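PDB 4QIT: nitronate monooxygenase family protein from Pseudomonas aeruginosa, which uses FMN and molecular oxygen to oxidise alkyl nitronates, probably with the toxin propionate 3-nitronate as its physiological substrate. Local coordinates for residues W92-Y95 / L96-L99. The protein carries 1 engineered substitution. Sequence-based numbering, arbitrary orientation.
Sequences WLDY and LKPL
Leu-96 N donates to Trp-92 O at 3.0 Å, an i+4 bond of helix 86-101, which lies on the outside of this TIM-barrel protein, away from the flavin and nitroethane sites. The same N-H also makes a weak bond to Leu-93 O. One residue on, Lys-97 N bonds to Asp-94 O at 3.2 Å, an i+3 contact. Pro-98 has no N-H to give to Asp-94 O, and the helix kinks here, where the N atoms of Pro-98 and Leu-99 have no bond to the turn before. Pro-98 CD lies 3.4 Å from Tyr-95 O.

On the exposed side, Asp-94 and Lys-97 meet through water rather than directly. The water donates to Asp-94 OD1 at 2.8 Å and accepts from Lys-97 NZ, while the two charged atoms stay 4.3 Å apart, too far for a direct ion pair.

On the buried side Leu-96 and Leu-93 both reach Ala-311 of helix 307-320. Trp-92 touches Leu-302 and Pro-303, and Tyr-95 touches Val-299 and Pro-300. With CG of Trp-92 anti to its own N (chi1 -171°), the indole swings back beside the carbonyl, and Leu-96 lays CD1 over one face in a CH-pi contact, 3.7 Å from the five-membered ring's centroid. Leu-96 CD1 also meets the Tyr-95 ring at its edge, 3.7 Å from Tyr-95 CD2.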
ATOM      1  N   TRP A  92      18.678   4.443 -25.124  1.00 14.15           N
ATOM      2  CA  TRP A  92      17.274   4.539 -24.754  1.00 12.36           C
ATOM      3  C   TRP A  92      16.457   5.107 -25.914  1.00 13.16           C
ATOM      4  O   TRP A  92      15.407   4.562 -26.266  1.00 14.66           O
ATOM      5  CB  TRP A  92      17.108   5.394 -23.496  1.00 12.01           C
ATOM      6  CG  TRP A  92      15.711   5.348 -22.958  1.00 11.65           C
ATOM      7  CD1 TRP A  92      14.761   6.331 -23.024  1.00 11.51           C
ATOM      8  CD2 TRP A  92      15.105   4.249 -22.280  1.00 12.18           C
ATOM      9  NE1 TRP A  92      13.597   5.905 -22.427  1.00 13.11           N
ATOM     10  CE2 TRP A  92      13.784   4.624 -21.962  1.00 13.55           C
ATOM     11  CE3 TRP A  92      15.553   2.972 -21.915  1.00 14.58           C
ATOM     12  CZ2 TRP A  92      12.904   3.773 -21.292  1.00 13.48           C
ATOM     13  CZ3 TRP A  92      14.681   2.126 -21.247  1.00 16.93           C
ATOM     14  CH2 TRP A  92      13.367   2.528 -20.946  1.00 16.81           C
ATOM     15  N   LEU A  93      16.941   6.202 -26.496  1.00 13.46           N
ATOM     16  CA  LEU A  93      16.303   6.797 -27.666  1.00 13.90           C
ATOM     17  C   LEU A  93      16.205   5.808 -28.832  1.00 15.39           C
ATOM     18  O   LEU A  93      15.162   5.707 -29.472  1.00 14.79           O
ATOM     19  CB  LEU A  93      17.056   8.057 -28.090  1.00 15.72           C
ATOM     20  CG  LEU A  93      16.939   9.215 -27.096  1.00 16.14           C
ATOM     21  CD1 LEU A  93      17.971  10.295 -27.385  1.00 16.72           C
ATOM     22  CD2 LEU A  93      15.534   9.794 -27.144  1.00 20.42           C
ATOM     23  N   ASP A  94      17.279   5.064 -29.093  1.00 16.51           N
ATOM     24  CA  ASP A  94      17.252   4.070 -30.166  1.00 18.74           C
ATOM     25  C   ASP A  94      16.162   3.027 -29.924  1.00 17.29           C
ATOM     26  O   ASP A  94      15.467   2.597 -30.855  1.00 19.31           O
ATOM     27  CB  ASP A  94      18.613   3.374 -30.299  1.00 18.04           C
ATOM     28  CG  ASP A  94      19.683   4.276 -30.891  1.00 20.78           C
ATOM     29  OD1 ASP A  94      19.355   5.379 -31.382  1.00 21.13           O
ATOM     30  OD2 ASP A  94      20.862   3.864 -30.877  1.00 23.59           O
ATOM     31  N   TYR A  95      16.022   2.619 -28.666  1.00 17.15           N
ATOM     32  CA  TYR A  95      14.983   1.679 -28.262  1.00 17.67           C
ATOM     33  C   TYR A  95      13.579   2.228 -28.511  1.00 17.29           C
ATOM     34  O   TYR A  95      12.679   1.483 -28.910  1.00 19.81           O
ATOM     35  CB  TYR A  95      15.149   1.299 -26.785  1.00 18.08           C
ATOM     36  CG  TYR A  95      14.118   0.302 -26.305  1.00 21.98           C
ATOM     37  CD1 TYR A  95      14.191  -1.036 -26.679  1.00 21.32           C
ATOM     38  CD2 TYR A  95      13.073   0.694 -25.480  1.00 22.11           C
ATOM     39  CE1 TYR A  95      13.244  -1.953 -26.250  1.00 24.06           C
ATOM     40  CE2 TYR A  95      12.122  -0.218 -25.044  1.00 26.95           C
ATOM     41  CZ  TYR A  95      12.216  -1.538 -25.434  1.00 27.48           C
ATOM     42  OH  TYR A  95      11.279  -2.447 -25.005  1.00 36.14           O
ATOM     43  N   LEU A  96      13.395   3.530 -28.286  1.00 15.93           N
ATOM     44  CA  LEU A  96      12.091   4.177 -28.456  1.00 16.57           C
ATOM     45  C   LEU A  96      11.767   4.497 -29.916  1.00 16.01           C
ATOM     46  O   LEU A  96      10.641   4.881 -30.232  1.00 17.79           O
ATOM     47  CB  LEU A  96      12.019   5.471 -27.628  1.00 13.57           C
ATOM     48  CG  LEU A  96      11.705   5.429 -26.122  1.00 19.09           C
ATOM     49  CD1 LEU A  96      12.458   4.363 -25.370  1.00 26.75           C
ATOM     50  CD2 LEU A  96      11.920   6.807 -25.481  1.00 14.67           C
ATOM     51  N   LYS A  97      12.747   4.340 -30.797  1.00 16.01           N
ATOM     52  CA  LYS A  97      12.610   4.749 -32.200  1.00 17.82           C
ATOM     53  C   LYS A  97      11.331   4.260 -32.913  1.00 17.38           C
ATOM     54  O   LYS A  97      10.674   5.046 -33.605  1.00 18.06           O
ATOM     55  CB  LYS A  97      13.868   4.342 -32.974  1.00 18.82           C
ATOM     56  CG  LYS A  97      14.214   5.229 -34.141  1.00 26.38           C
ATOM     57  CD  LYS A  97      15.670   5.014 -34.528  1.00 29.79           C
ATOM     58  CE  LYS A  97      16.161   6.098 -35.466  1.00 38.17           C
ATOM     59  NZ  LYS A  97      17.325   6.836 -34.884  1.00 39.64           N
ATOM     60  N   PRO A  98      10.960   2.976 -32.744  1.00 17.20           N
ATOM     61  CA  PRO A  98       9.736   2.537 -33.429  1.00 17.41           C
ATOM     62  C   PRO A  98       8.465   3.234 -32.937  1.00 17.33           C
ATOM     63  O   PRO A  98       7.537   3.420 -33.726  1.00 17.00           O
ATOM     64  CB  PRO A  98       9.669   1.041 -33.102  1.00 21.27           C
ATOM     65  CG  PRO A  98      11.075   0.653 -32.820  1.00 23.20           C
ATOM     66  CD  PRO A  98      11.665   1.840 -32.121  1.00 17.75           C
ATOM     67  N   LEU A  99       8.419   3.608 -31.660  1.00 15.46           N
ATOM     68  CA  LEU A  99       7.271   4.340 -31.127  1.00 13.91           C
ATOM     69  C   LEU A  99       7.140   5.727 -31.765  1.00 14.31           C
ATOM     70  O   LEU A  99       6.037   6.160 -32.137  1.00 15.39           O
ATOM     71  CB  LEU A  99       7.369   4.449 -29.603  1.00 13.50           C
ATOM     72  CG  LEU A  99       7.421   3.104 -28.881  1.00 15.24           C
ATOM     73  CD1 LEU A  99       7.694   3.295 -27.391  1.00 17.57           C
ATOM     74  CD2 LEU A  99       6.131   2.322 -29.115  1.00 17.90           C
TER
HETATM   75  O   HOH W   1      17.396   7.308 -31.881  1.00 29.07           O